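Local coordinates for protein internalin (PDB 4FMZ) that is a leucine-rich-repeat internalin of Listeria monocytogenes, probably acting in adhesion to or invasion of host cells, at residues A[47-52]-A[60-65]. Residues are numbered along the deposited sequence; the frame is centred on the assembly and turned at random.
Sequences TKLVVA and QGIEYL. With EDO (1,2-ethanediol), chain D.
Strand 48-50 faces the turn 60-65, whose residues 62-64 form a 3-10 segment, across the interior of a leucine-rich-repeat coil, and L49, I62 and L65 meet between the two backbones. L49 reaches inward with CG anti to its backbone N (chi1 -176°), and its CD2 methyl does the touching on this side. CD2 of L49 lies 4.1 Å from CD1 of I62, at the far end of the isoleucine's extended branch. The same CD2 of L49 is 4.0 Å from CD2 of L65, the two leucine side chains crossing at about a right angle. One leucine methyl thus meets two apolar side chains from the opposite wall, a buried, purely van der Waals contact. The short turn is tied by its own backbone bonds, Y64 N to G61 O and L65 N to I62 O. G61 N also donates to OE1 of E63 at 2.8 Å, a bent bond (138°) on the syn side, 30° out of the carboxylate plane. On the strand, K48 N donates to O1 of a 1,2-ethanediol, probably from the crystallisation liquor. L71 of the parallel strand 70-72 packs against both L49 and I62, while L21, I25 and V28 of helix 19-29 cover L49, I25 also touching L65, so the helical N-terminal cap closes the solenoid at its outermost strand, 48-50.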
# COMPACT_ATOMS: atom_id res chain seq x y z
N THR A 47 8.08 7.52 -26.17
CA THR A 47 6.82 7.54 -25.43
C THR A 47 7.00 6.84 -24.07
O THR A 47 6.19 7.04 -23.16
CB THR A 47 5.69 6.91 -26.24
OG1 THR A 47 5.98 5.55 -26.51
CG2 THR A 47 5.41 7.66 -27.54
N LYS A 48 8.07 6.02 -23.95
CA LYS A 48 8.40 5.26 -22.75
C LYS A 48 9.91 5.28 -22.50
O LYS A 48 10.71 4.95 -23.40
CB LYS A 48 7.90 3.81 -22.91
CG LYS A 48 8.23 2.86 -21.77
CD LYS A 48 7.48 1.54 -21.92
CE LYS A 48 7.82 0.55 -20.83
NZ LYS A 48 7.02 -0.69 -20.94
N LEU A 49 10.30 5.69 -21.29
CA LEU A 49 11.71 5.71 -20.86
C LEU A 49 11.83 5.12 -19.47
O LEU A 49 11.09 5.51 -18.56
CB LEU A 49 12.31 7.12 -20.91
CG LEU A 49 13.82 7.27 -20.58
CD1 LEU A 49 14.70 6.78 -21.73
CD2 LEU A 49 14.16 8.70 -20.25
N VAL A 50 12.76 4.16 -19.31
CA VAL A 50 13.01 3.48 -18.04
C VAL A 50 14.50 3.56 -17.72
O VAL A 50 15.31 2.96 -18.42
CB VAL A 50 12.50 2.00 -18.04
CG1 VAL A 50 12.86 1.29 -16.73
CG2 VAL A 50 11.00 1.92 -18.29
N VAL A 51 14.85 4.34 -16.69
CA VAL A 51 16.25 4.45 -16.21
C VAL A 51 16.14 4.25 -14.70
O VAL A 51 16.08 5.21 -13.93
CB VAL A 51 17.03 5.75 -16.62
CG1 VAL A 51 18.51 5.67 -16.24
CG2 VAL A 51 16.90 6.03 -18.11
N ALA A 52 16.00 2.98 -14.29
CA ALA A 52 15.78 2.62 -12.90
C ALA A 52 17.02 1.97 -12.24
O ALA A 52 17.73 1.18 -12.86
CB ALA A 52 14.57 1.71 -12.78
N GLN A 60 17.92 17.15 -16.43
CA GLN A 60 18.01 18.20 -17.45
C GLN A 60 18.13 17.54 -18.82
O GLN A 60 18.88 16.57 -18.98
CB GLN A 60 19.19 19.16 -17.17
CG GLN A 60 18.96 20.05 -15.95
CD GLN A 60 20.23 20.64 -15.41
OE1 GLN A 60 21.14 19.94 -14.95
NE2 GLN A 60 20.33 21.96 -15.44
N GLY A 61 17.32 18.03 -19.77
CA GLY A 61 17.23 17.53 -21.14
C GLY A 61 15.97 16.72 -21.39
O GLY A 61 15.51 16.66 -22.53
N ILE A 62 15.38 16.11 -20.32
CA ILE A 62 14.16 15.30 -20.44
C ILE A 62 12.99 16.12 -20.99
O ILE A 62 12.07 15.54 -21.58
CB ILE A 62 13.80 14.56 -19.12
CG1 ILE A 62 13.08 13.23 -19.44
CG2 ILE A 62 13.00 15.45 -18.13
CD1 ILE A 62 13.11 12.20 -18.34
N GLU A 63 13.05 17.46 -20.85
CA GLU A 63 12.03 18.36 -21.36
C GLU A 63 11.85 18.25 -22.90
O GLU A 63 10.81 18.68 -23.39
CB GLU A 63 12.27 19.83 -20.92
CG GLU A 63 13.54 20.48 -21.46
CD GLU A 63 14.86 20.22 -20.76
OE1 GLU A 63 14.89 19.39 -19.81
OE2 GLU A 63 15.87 20.82 -21.17
N TYR A 64 12.82 17.62 -23.65
CA TYR A 64 12.73 17.42 -25.11
C TYR A 64 11.90 16.19 -25.51
O TYR A 64 11.53 16.04 -26.69
CB TYR A 64 14.11 17.30 -25.73
CG TYR A 64 14.85 18.61 -25.74
CD1 TYR A 64 14.49 19.64 -26.62
CD2 TYR A 64 15.90 18.84 -24.86
CE1 TYR A 64 15.19 20.83 -26.66
CE2 TYR A 64 16.60 20.04 -24.88
CZ TYR A 64 16.25 21.03 -25.78
OH TYR A 64 16.90 22.22 -25.79
N LEU A 65 11.62 15.32 -24.53
CA LEU A 65 10.81 14.12 -24.75
C LEU A 65 9.34 14.51 -24.62
O LEU A 65 8.63 14.02 -23.74
CB LEU A 65 11.23 13.03 -23.74
CG LEU A 65 12.40 12.12 -24.15
CD1 LEU A 65 13.69 12.91 -24.42
CD2 LEU A 65 12.67 11.10 -23.09
C1 EDO D . 9.17 4.52 -27.24
O1 EDO D . 10.03 4.75 -26.13
C2 EDO D . 8.47 3.16 -27.08
O2 EDO D . 7.62 2.99 -28.19